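Local atomic coordinates of SusD homolog (Bacteroides thetaiotaomicron VPI-5482, PDB entry 3IHV), a protein that probably binds glycans at the outer membrane of a gut bacterium, as other SusD-family lipoproteins do for import by a partner transporter. Residues Y242-L245 with W246-T249; Y461-F465 with E466-R470; S99-I102 with G103-T107. All coordinates share one frame; numbering follows the deposited sequence.

Contact 1: Y242-L245 with W246-T249; sequences YEQL and WKNT. With EDO (1,2-ethanediol), chain O.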
ATOM      1  N   TYR A 242     -11.233   4.281 -14.677  1.00  7.14           N
ATOM      2  CA  TYR A 242     -10.268   3.518 -13.857  1.00  7.39           C
ATOM      3  C   TYR A 242      -8.867   3.610 -14.414  1.00  6.49           C
ATOM      4  O   TYR A 242      -7.913   3.719 -13.647  1.00  6.82           O
ATOM      5  CB  TYR A 242     -10.678   2.064 -13.794  1.00  7.11           C
ATOM      6  CG  TYR A 242      -9.971   1.260 -12.757  1.00  7.69           C
ATOM      7  CD1 TYR A 242     -10.272   1.412 -11.392  1.00  7.29           C
ATOM      8  CD2 TYR A 242      -9.068   0.281 -13.116  1.00  7.54           C
ATOM      9  CE1 TYR A 242      -9.647   0.631 -10.440  1.00  6.96           C
ATOM     10  CE2 TYR A 242      -8.463  -0.494 -12.184  1.00  7.09           C
ATOM     11  CZ  TYR A 242      -8.738  -0.323 -10.850  1.00  8.75           C
ATOM     12  OH  TYR A 242      -8.068  -1.119  -9.954  1.00  7.73           O
ATOM     13  N   GLU A 243      -8.762   3.555 -15.738  1.00  6.31           N
ATOM     14  CA  GLU A 243      -7.463   3.627 -16.412  1.00  7.04           C
ATOM     15  C   GLU A 243      -6.708   4.920 -16.082  1.00  6.80           C
ATOM     16  O   GLU A 243      -5.495   4.930 -16.010  1.00  6.83           O
ATOM     17  CB  GLU A 243      -7.624   3.432 -17.930  1.00  7.49           C
ATOM     18  CG  GLU A 243      -6.288   3.479 -18.692  1.00  9.94           C
ATOM     19  CD  GLU A 243      -6.394   3.123 -20.167  1.00 11.84           C
ATOM     20  OE1 GLU A 243      -7.441   2.619 -20.594  1.00 10.73           O
ATOM     21  OE2 GLU A 243      -5.421   3.392 -20.894  1.00 13.03           O
ATOM     22  N   GLN A 244      -7.446   6.010 -15.880  1.00  6.15           N
ATOM     23  CA  GLN A 244      -6.839   7.292 -15.570  1.00  6.44           C
ATOM     24  C   GLN A 244      -5.997   7.245 -14.314  1.00  6.51           C
ATOM     25  O   GLN A 244      -5.026   7.989 -14.185  1.00  6.20           O
ATOM     26  CB  GLN A 244      -7.914   8.403 -15.482  1.00  6.45           C
ATOM     27  CG  GLN A 244      -7.328   9.809 -15.534  1.00  6.49           C
ATOM     28  CD  GLN A 244      -6.675  10.123 -16.883  1.00  8.43           C
ATOM     29  OE1 GLN A 244      -7.264   9.886 -17.921  1.00  7.74           O
ATOM     30  NE2 GLN A 244      -5.472  10.682 -16.857  1.00 10.66           N
ATOM     31  N   LEU A 245      -6.387   6.437 -13.322  1.00  5.55           N
ATOM     32  CA  LEU A 245      -5.547   6.309 -12.165  1.00  6.70           C
ATOM     33  C   LEU A 245      -4.116   5.865 -12.503  1.00  5.98           C
ATOM     34  O   LEU A 245      -3.146   6.332 -11.869  1.00  7.26           O
ATOM     35  CB  LEU A 245      -6.125   5.264 -11.187  1.00  5.64           C
ATOM     36  CG  LEU A 245      -7.413   5.611 -10.448  1.00  8.06           C
ATOM     37  CD1 LEU A 245      -8.088   4.379  -9.903  1.00  7.91           C
ATOM     38  CD2 LEU A 245      -7.133   6.666  -9.343  1.00  5.91           C
ATOM     39  N   TRP A 246      -3.987   4.976 -13.481  1.00  7.26           N
ATOM     40  CA  TRP A 246      -2.691   4.369 -13.830  1.00  6.50           C
ATOM     41  C   TRP A 246      -1.928   5.320 -14.746  1.00  8.45           C
ATOM     42  O   TRP A 246      -0.699   5.505 -14.595  1.00  7.98           O
ATOM     43  CB  TRP A 246      -2.902   2.888 -14.348  1.00  7.90           C
ATOM     44  CG  TRP A 246      -3.837   2.254 -13.372  1.00  5.94           C
ATOM     45  CD1 TRP A 246      -5.131   1.904 -13.573  1.00  7.10           C
ATOM     46  CD2 TRP A 246      -3.612   2.129 -11.969  1.00  5.87           C
ATOM     47  NE1 TRP A 246      -5.709   1.538 -12.398  1.00  7.29           N
ATOM     48  CE2 TRP A 246      -4.793   1.660 -11.396  1.00  5.52           C
ATOM     49  CE3 TRP A 246      -2.498   2.318 -11.151  1.00  5.25           C
ATOM     50  CZ2 TRP A 246      -4.904   1.404 -10.036  1.00  8.28           C
ATOM     51  CZ3 TRP A 246      -2.628   2.070  -9.801  1.00  8.62           C
ATOM     52  CH2 TRP A 246      -3.804   1.636  -9.269  1.00  7.12           C
ATOM     53  N   LYS A 247      -2.651   5.952 -15.665  1.00  7.23           N
ATOM     54  CA  LYS A 247      -2.047   7.009 -16.472  1.00  7.91           C
ATOM     55  C   LYS A 247      -1.450   8.057 -15.534  1.00  7.52           C
ATOM     56  O   LYS A 247      -0.291   8.448 -15.681  1.00  8.14           O
ATOM     57  CB  LYS A 247      -3.062   7.702 -17.408  1.00  8.67           C
ATOM     58  CG  LYS A 247      -3.643   6.788 -18.475  1.00 13.01           C
ATOM     59  CD  LYS A 247      -4.612   7.519 -19.410  1.00 17.24           C
ATOM     60  CE  LYS A 247      -5.228   6.598 -20.463  1.00 19.25           C
ATOM     61  NZ  LYS A 247      -6.150   7.350 -21.462  1.00 22.03           N
ATOM     62  N   ASN A 248      -2.231   8.501 -14.552  1.00  6.64           N
ATOM     63  CA  ASN A 248      -1.774   9.552 -13.655  1.00  6.72           C
ATOM     64  C   ASN A 248      -0.558   9.167 -12.821  1.00  6.15           C
ATOM     65  O   ASN A 248       0.449   9.887 -12.794  1.00  7.05           O
ATOM     66  CB  ASN A 248      -2.896   9.970 -12.678  1.00  6.10           C
ATOM     67  CG  ASN A 248      -4.009  10.739 -13.335  1.00  6.80           C
ATOM     68  OD1 ASN A 248      -3.919  11.157 -14.497  1.00  8.87           O
ATOM     69  ND2 ASN A 248      -5.053  11.010 -12.550  1.00  7.77           N
ATOM     70  N   THR A 249      -0.642   8.025 -12.157  1.00  7.27           N
ATOM     71  CA  THR A 249       0.431   7.619 -11.248  1.00  7.15           C
ATOM     72  C   THR A 249       1.756   7.307 -11.979  1.00  7.70           C
ATOM     73  O   THR A 249       2.829   7.496 -11.415  1.00  7.78           O
ATOM     74  CB  THR A 249      -0.035   6.474 -10.324  1.00  7.90           C
ATOM     75  OG1 THR A 249       0.697   6.525  -9.083  1.00  6.92           O
ATOM     76  CG2 THR A 249       0.132   5.113 -11.017  1.00  7.40           C
TER
HETATM   77  C1  EDO O 558      -7.041  12.451 -19.870  1.00 27.24           C
HETATM   78  O1  EDO O 558      -7.534  11.158 -20.246  1.00 28.27           O
HETATM   79  C2  EDO O 558      -5.602  12.605 -20.328  1.00 27.53           C
HETATM   80  O2  EDO O 558      -4.733  11.658 -19.677  1.00 27.77           O
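Trp246 turns the edge of its pyrrole ring toward the face of Tyr242 one helical turn earlier, a T-shaped pair with planes 65° apart and centroids 5.0 Å from each other. Its NE1 stands over that face, 3.4 Å from Tyr242 CE2. With CG of Tyr242 anti to its own N (chi1 -167°), the phenol lies against the indole, and its OH goes on to Glu462 O. Leu245 CB covers one indole face as a CH-pi contact, 3.9 Å from the centroid of the five-membered ring of Trp246. Were Trp246 exchanged for alanine, the face of Tyr242 would probably be left beside a gap and Leu245 CB would lose its aromatic partner. Elsewhere on the helix, Gln244 NE2 gives a nearly straight bond to Asn248 OD1, 2.9 Å long; the two amide planes are 53° apart, and the donor stands above the acceptor's carbonyl plane. The other NE2 hydrogen and OE1 of Gln244 clasp an ethanediol, probably from the crystallisation liquor. Extended chains bring Lys247 CE within 3.2 Å of Glu243 OE2, but NZ stays 4.1 Å from that oxygen. Aromatic packing and the amide bond thus supplement the helix's backbone bonds; this charged pair probably contributes little.

Contact 2: Y461-F465 with E466-R470; sequences YELSF and EGHRR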
ATOM      1  N   TYR A 461     -10.826  -6.926  -6.335  1.00  8.15           N
ATOM      2  CA  TYR A 461     -11.110  -6.373  -7.675  1.00  8.02           C
ATOM      3  C   TYR A 461     -10.762  -4.898  -7.811  1.00  7.87           C
ATOM      4  O   TYR A 461     -10.327  -4.456  -8.891  1.00  8.42           O
ATOM      5  CB  TYR A 461     -12.568  -6.627  -8.087  1.00  8.31           C
ATOM      6  CG  TYR A 461     -12.955  -8.103  -8.217  1.00  6.92           C
ATOM      7  CD1 TYR A 461     -12.005  -9.100  -8.452  1.00  8.11           C
ATOM      8  CD2 TYR A 461     -14.283  -8.474  -8.248  1.00  9.27           C
ATOM      9  CE1 TYR A 461     -12.372 -10.420  -8.633  1.00  9.67           C
ATOM     10  CE2 TYR A 461     -14.664  -9.793  -8.460  1.00 11.39           C
ATOM     11  CZ  TYR A 461     -13.706 -10.757  -8.648  1.00 11.13           C
ATOM     12  OH  TYR A 461     -14.094 -12.062  -8.846  1.00 12.64           O
ATOM     13  N   GLU A 462     -10.886  -4.149  -6.712  1.00  7.14           N
ATOM     14  CA  GLU A 462     -10.606  -2.729  -6.786  1.00  7.51           C
ATOM     15  C   GLU A 462      -9.138  -2.379  -6.597  1.00  6.85           C
ATOM     16  O   GLU A 462      -8.593  -1.500  -7.300  1.00  7.50           O
ATOM     17  CB  GLU A 462     -11.436  -1.974  -5.736  1.00  7.74           C
ATOM     18  CG  GLU A 462     -11.212  -0.458  -5.761  1.00  7.20           C
ATOM     19  CD  GLU A 462     -11.544   0.213  -7.095  1.00  6.48           C
ATOM     20  OE1 GLU A 462     -12.342  -0.350  -7.923  1.00  5.96           O
ATOM     21  OE2 GLU A 462     -10.958   1.301  -7.351  1.00  7.79           O
ATOM     22  N   LEU A 463      -8.501  -3.061  -5.652  1.00  7.80           N
ATOM     23  CA  LEU A 463      -7.181  -2.678  -5.158  1.00  6.98           C
ATOM     24  C   LEU A 463      -6.047  -3.679  -5.416  1.00  7.24           C
ATOM     25  O   LEU A 463      -4.977  -3.552  -4.831  1.00  6.70           O
ATOM     26  CB  LEU A 463      -7.310  -2.470  -3.638  1.00  7.40           C
ATOM     27  CG  LEU A 463      -8.367  -1.475  -3.177  1.00  7.72           C
ATOM     28  CD1 LEU A 463      -8.615  -1.650  -1.657  1.00  7.27           C
ATOM     29  CD2 LEU A 463      -7.939  -0.080  -3.478  1.00  5.97           C
ATOM     30  N   SER A 464      -6.273  -4.664  -6.285  1.00  6.82           N
ATOM     31  CA  SER A 464      -5.303  -5.713  -6.519  1.00  6.25           C
ATOM     32  C   SER A 464      -3.916  -5.164  -6.733  1.00  7.26           C
ATOM     33  O   SER A 464      -3.770  -4.174  -7.418  1.00  6.50           O
ATOM     34  CB  SER A 464      -5.698  -6.578  -7.735  1.00  6.70           C
ATOM     35  OG  SER A 464      -5.775  -5.841  -8.945  1.00  7.76           O
ATOM     36  N   PHE A 465      -2.916  -5.793  -6.067  1.00  7.23           N
ATOM     37  CA  PHE A 465      -1.496  -5.490  -6.261  1.00  7.66           C
ATOM     38  C   PHE A 465      -1.037  -4.153  -5.641  1.00  7.60           C
ATOM     39  O   PHE A 465       0.158  -3.857  -5.667  1.00  8.33           O
ATOM     40  CB  PHE A 465      -1.091  -5.595  -7.736  1.00  7.16           C
ATOM     41  CG  PHE A 465      -1.738  -6.745  -8.430  1.00  5.85           C
ATOM     42  CD1 PHE A 465      -1.598  -8.042  -7.927  1.00  8.07           C
ATOM     43  CD2 PHE A 465      -2.531  -6.544  -9.561  1.00  6.75           C
ATOM     44  CE1 PHE A 465      -2.245  -9.101  -8.546  1.00  9.96           C
ATOM     45  CE2 PHE A 465      -3.178  -7.611 -10.160  1.00  7.89           C
ATOM     46  CZ  PHE A 465      -3.048  -8.885  -9.641  1.00  8.26           C
ATOM     47  N   GLU A 466      -1.963  -3.369  -5.081  1.00  7.56           N
ATOM     48  CA  GLU A 466      -1.631  -2.062  -4.486  1.00  7.03           C
ATOM     49  C   GLU A 466      -1.178  -2.154  -2.997  1.00  7.70           C
ATOM     50  O   GLU A 466      -1.065  -1.139  -2.309  1.00  8.35           O
ATOM     51  CB  GLU A 466      -2.810  -1.109  -4.616  1.00  7.48           C
ATOM     52  CG  GLU A 466      -3.158  -0.758  -6.043  1.00  7.09           C
ATOM     53  CD  GLU A 466      -4.413   0.076  -6.155  1.00  9.47           C
ATOM     54  OE1 GLU A 466      -4.515   1.159  -5.516  1.00  8.30           O
ATOM     55  OE2 GLU A 466      -5.319  -0.351  -6.905  1.00  8.19           O
ATOM     56  N   GLY A 467      -0.947  -3.374  -2.518  1.00  8.82           N
ATOM     57  CA  GLY A 467      -0.307  -3.595  -1.230  1.00  9.42           C
ATOM     58  C   GLY A 467      -1.178  -3.823  -0.026  1.00  9.12           C
ATOM     59  O   GLY A 467      -0.672  -3.769   1.104  1.00  9.86           O
ATOM     60  N   HIS A 468      -2.453  -4.094  -0.250  1.00  8.53           N
ATOM     61  CA  HIS A 468      -3.411  -4.246   0.844  1.00  8.07           C
ATOM     62  C   HIS A 468      -3.874  -5.643   1.140  1.00  8.99           C
ATOM     63  O   HIS A 468      -4.381  -5.918   2.240  1.00  7.07           O
ATOM     64  CB  HIS A 468      -4.671  -3.404   0.531  1.00  9.03           C
ATOM     65  CG  HIS A 468      -4.336  -2.006   0.138  1.00  9.78           C
ATOM     66  ND1 HIS A 468      -3.666  -1.139   0.988  1.00 11.97           N
ATOM     67  CD2 HIS A 468      -4.430  -1.380  -1.056  1.00  8.79           C
ATOM     68  CE1 HIS A 468      -3.416  -0.015   0.337  1.00 11.03           C
ATOM     69  NE2 HIS A 468      -3.873  -0.135  -0.902  1.00  7.42           N
ATOM     70  N   ARG A 469      -3.732  -6.551   0.190  1.00  7.21           N
ATOM     71  CA  ARG A 469      -4.375  -7.838   0.371  1.00  8.09           C
ATOM     72  C   ARG A 469      -3.908  -8.634   1.586  1.00  7.99           C
ATOM     73  O   ARG A 469      -4.714  -9.169   2.357  1.00  5.91           O
ATOM     74  CB  ARG A 469      -4.270  -8.672  -0.904  1.00  6.97           C
ATOM     75  CG  ARG A 469      -5.102  -9.951  -0.843  1.00  8.80           C
ATOM     76  CD  ARG A 469      -6.569  -9.635  -0.699  1.00  9.02           C
ATOM     77  NE  ARG A 469      -7.451 -10.774  -0.924  1.00  7.73           N
ATOM     78  CZ  ARG A 469      -8.773 -10.652  -0.926  1.00  7.91           C
ATOM     79  NH1 ARG A 469      -9.339  -9.473  -0.684  1.00  7.33           N
ATOM     80  NH2 ARG A 469      -9.546 -11.712  -1.135  1.00 10.24           N
ATOM     81  N   ARG A 470      -2.600  -8.759   1.727  1.00  7.29           N
ATOM     82  CA  ARG A 470      -2.070  -9.523   2.858  1.00  8.81           C
ATOM     83  C   ARG A 470      -2.474  -8.925   4.193  1.00  9.34           C
ATOM     84  O   ARG A 470      -2.939  -9.645   5.109  1.00  7.84           O
ATOM     85  CB  ARG A 470      -0.570  -9.630   2.720  1.00  9.03           C
ATOM     86  CG  ARG A 470       0.088 -10.496   3.785  1.00 10.18           C
ATOM     87  CD  ARG A 470       1.458 -10.934   3.326  1.00 11.64           C
ATOM     88  NE  ARG A 470       2.204 -11.527   4.427  1.00 13.19           N
ATOM     89  CZ  ARG A 470       3.242 -12.342   4.321  1.00 11.47           C
ATOM     90  NH1 ARG A 470       3.728 -12.678   3.145  1.00 12.50           N
ATOM     91  NH2 ARG A 470       3.830 -12.785   5.426  1.00 15.68           N
TER
HETATM   92  O   HOH W   1      -4.344  -4.911  -2.585  1.00  8.92           O
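Glu466 closes the turn that begins at Leu463, and its side chain folds back over it, running along the backbone of Leu463. CB begins 3.3 Å from Leu463 O, the same oxygen that accepts a 3.0 Å hydrogen bond from Glu466 N. CG, set beside its own N by chi1 of -65°, lies near two carbonyl oxygens, Leu463 O and Ser464 O. From there the extended chain carries CD to 4.0 Å from Leu463 CA. At the tip OE1 faces the methyl Leu463 CD2, whereas OE2 comes 3.5 Å from Leu463 CA and equally near the carbonyl oxygen of Glu462. That oxygen cannot donate to a carboxylate; the cations Lys370 and Arg396, both salt-bridged to OE2, probably offset the crowding of negative ends and favour the ionised acid. A glutamate thus suits this buried place, long enough to reach the cations and aliphatic enough to lie on the turn.

The turn is a type II beta turn from Leu463 to Glu466, reversing the chain after helix 448-463 on its way to helix 469-475. Phe465 takes its third position with a positive phi of 74°, where glycine is commoner. Gly467 also has a positive phi, 96°, and there a CB would be jammed against the preceding carbonyl oxygen. His468 then brings CD2, at its ring edge, to 4.0 Å from Leu463 CB, while Glu466 O lies over one face of the imidazole. A water accepts from His468 N and donates to Leu463 O, 2.7 Å away.

Contact 3: S99-I102 with G103-T107; sequences SNKI and GSYTT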
ATOM      1  N   SER A  99       7.560  23.546  17.921  1.00 10.58           N
ATOM      2  CA  SER A  99       6.874  23.975  19.149  0.50 11.37           C
ATOM      3  C   SER A  99       7.604  25.166  19.766  1.00 11.98           C
ATOM      4  O   SER A  99       6.979  26.069  20.314  1.00 12.31           O
ATOM      5  CB  SER A  99       6.742  22.829  20.174  0.50 11.90           C
ATOM      6  OG  SER A  99       7.988  22.552  20.800  0.50 11.93           O
ATOM      7  N   ASN A 100       8.925  25.179  19.650  1.00 12.95           N
ATOM      8  CA  ASN A 100       9.745  26.254  20.179  1.00 14.27           C
ATOM      9  C   ASN A 100       9.914  27.474  19.278  1.00 12.82           C
ATOM     10  O   ASN A 100      10.377  28.493  19.748  1.00 13.12           O
ATOM     11  CB  ASN A 100      11.142  25.705  20.508  1.00 14.96           C
ATOM     12  CG  ASN A 100      11.112  24.740  21.676  1.00 19.67           C
ATOM     13  OD1 ASN A 100      10.262  24.862  22.562  1.00 26.16           O
ATOM     14  ND2 ASN A 100      12.016  23.764  21.671  1.00 25.10           N
ATOM     15  N   LYS A 101       9.520  27.368  18.011  1.00 11.87           N
ATOM     16  CA  LYS A 101       9.694  28.442  17.036  0.50 11.06           C
ATOM     17  C   LYS A 101       8.412  29.156  16.624  1.00 10.59           C
ATOM     18  O   LYS A 101       8.456  30.340  16.269  1.00 10.37           O
ATOM     19  CB  LYS A 101      10.357  27.876  15.775  0.50 11.22           C
ATOM     20  CG  LYS A 101      11.765  27.318  15.988  0.50 11.41           C
ATOM     21  CD  LYS A 101      12.823  28.398  16.223  0.50 11.78           C
ATOM     22  CE  LYS A 101      14.228  27.769  16.239  0.50 10.79           C
ATOM     23  NZ  LYS A 101      15.348  28.768  16.241  0.50 11.82           N
ATOM     24  N   ILE A 102       7.273  28.450  16.678  1.00  9.40           N
ATOM     25  CA  ILE A 102       5.985  28.995  16.209  1.00  8.55           C
ATOM     26  C   ILE A 102       5.586  30.333  16.838  1.00  8.48           C
ATOM     27  O   ILE A 102       5.002  31.183  16.180  1.00  8.69           O
ATOM     28  CB  ILE A 102       4.860  27.938  16.335  1.00  8.12           C
ATOM     29  CG1 ILE A 102       3.598  28.398  15.593  1.00  7.80           C
ATOM     30  CG2 ILE A 102       4.604  27.583  17.811  1.00  9.07           C
ATOM     31  CD1 ILE A 102       2.521  27.356  15.509  1.00  6.26           C
ATOM     32  N   GLY A 103       5.922  30.510  18.106  1.00  8.32           N
ATOM     33  CA  GLY A 103       5.631  31.755  18.819  1.00  9.11           C
ATOM     34  C   GLY A 103       6.209  32.987  18.168  1.00  9.27           C
ATOM     35  O   GLY A 103       5.614  34.074  18.292  1.00  9.23           O
ATOM     36  N   SER A 104       7.353  32.809  17.493  1.00  8.67           N
ATOM     37  CA  SER A 104       8.075  33.878  16.796  1.00  9.58           C
ATOM     38  C   SER A 104       7.593  34.147  15.370  1.00  9.03           C
ATOM     39  O   SER A 104       7.970  35.165  14.785  1.00  8.65           O
ATOM     40  CB  SER A 104       9.578  33.565  16.752  1.00  9.89           C
ATOM     41  OG  SER A 104       9.903  32.494  15.864  1.00 10.73           O
ATOM     42  N   TYR A 105       6.743  33.280  14.839  1.00  7.76           N
ATOM     43  CA  TYR A 105       6.293  33.398  13.477  1.00  7.37           C
ATOM     44  C   TYR A 105       5.240  34.478  13.265  1.00  7.49           C
ATOM     45  O   TYR A 105       4.475  34.816  14.190  1.00  7.05           O
ATOM     46  CB  TYR A 105       5.719  32.069  13.018  1.00  7.40           C
ATOM     47  CG  TYR A 105       6.699  30.941  12.799  1.00  5.96           C
ATOM     48  CD1 TYR A 105       8.057  31.036  13.150  1.00  5.99           C
ATOM     49  CD2 TYR A 105       6.234  29.716  12.343  1.00  6.95           C
ATOM     50  CE1 TYR A 105       8.927  29.960  12.969  1.00  5.98           C
ATOM     51  CE2 TYR A 105       7.098  28.646  12.153  1.00  6.69           C
ATOM     52  CZ  TYR A 105       8.445  28.777  12.454  1.00  4.80           C
ATOM     53  OH  TYR A 105       9.239  27.647  12.288  1.00  7.24           O
ATOM     54  N   THR A 106       5.190  34.992  12.037  1.00  5.89           N
ATOM     55  CA  THR A 106       4.154  35.969  11.656  1.00  6.02           C
ATOM     56  C   THR A 106       2.809  35.259  11.660  1.00  5.36           C
ATOM     57  O   THR A 106       2.766  34.042  11.641  1.00  4.74           O
ATOM     58  CB  THR A 106       4.386  36.488  10.201  1.00  6.07           C
ATOM     59  OG1 THR A 106       4.302  35.382   9.293  1.00  6.10           O
ATOM     60  CG2 THR A 106       5.741  37.157  10.089  1.00  7.90           C
ATOM     61  N   THR A 107       1.716  36.008  11.677  1.00  5.61           N
ATOM     62  CA  THR A 107       0.367  35.418  11.639  1.00  6.21           C
ATOM     63  C   THR A 107       0.193  34.398  10.519  1.00  5.23           C
ATOM     64  O   THR A 107      -0.321  33.311  10.728  1.00  3.63           O
ATOM     65  CB  THR A 107      -0.650  36.551  11.498  1.00  7.06           C
ATOM     66  OG1 THR A 107      -0.449  37.429  12.608  1.00  7.95           O
ATOM     67  CG2 THR A 107      -2.076  36.027  11.490  1.00  9.08           C
TER
HETATM   68  O   HOH W   2       7.027  28.853  20.293  1.00 11.77           O
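The backbone leaves its helix in two successive tight steps, Ser104 N bonding to Lys101 O at 3.0 Å and Tyr105 N to Ile102 O. Lys101 O is gripped twice, because the hydroxyl of Ser104 also donates to it, with OG only 2.6 Å from that oxygen and in its carbonyl plane. Serine fits here: a chi1 of 71° swings its short arm back between its own N and carbonyl carbon, so that OG reaches the oxygen its own N already binds.

Tyr105 points its CB toward the departing helix and lays its ring over the backbone of the last turn. Ile102 CA sits over one face as a CH-pi contact, 4.0 Å from the ring centroid of Tyr105 and 13° off the normal, and the carbonyl carbon of Lys101 lies over the same face nearer the rim. At the far end of the ring, Tyr105 OH approaches Lys101 CB to 3.7 Å and finds its hydrogen-bond partner in Met14 O. In one of the two conformers of Lys101, the amine turns away to Lys11 O. Tyrosine thus supplies both a broad face for the backbone and a polar tip for a neighbouring loop. Ile102 presents CG1 loosely to the ring and also packs on Ala113 of the following helix. A water joins Ser99 O to Gly103 N, accepting from the latter at 3.0 Å, where a direct helical bond would otherwise be expected.

Beyond the turn, Thr106 stands at the N-cap and its OG1 accepts from Asp109 N, starting helix 107-135. A fraying helix end, a short connection and a fresh N-cap together form a helical (alpha-alpha) hairpin, consistent with the TPR-like, helix-rich architecture of the SusD family.

How the contacts relate
Contacts 1 and 2, whose centres lie 16 Å apart, meet directly although more than 200 residues separate them in the chain. Tyr242 OH is 2.7 Å from Glu462 O, a probable hydrogen bond. Trp246 CH2 packs 3.4 Å from Glu466 OE2, which places helix 242-250 against the turn after helix 448-463. Arg396 and Lys370 belong to the surroundings of both. Contact 3 stands apart at the surface, about 41 Å from contact 1 and 42 Å from contact 2 between centres, with nearest atoms about 31 Å away in each case. A sodium ion at the site of Phe265, Asn389 and Asn391 lies about 7 Å from the side chain of Thr249, whose backbone is hydrogen-bonded to Asn391.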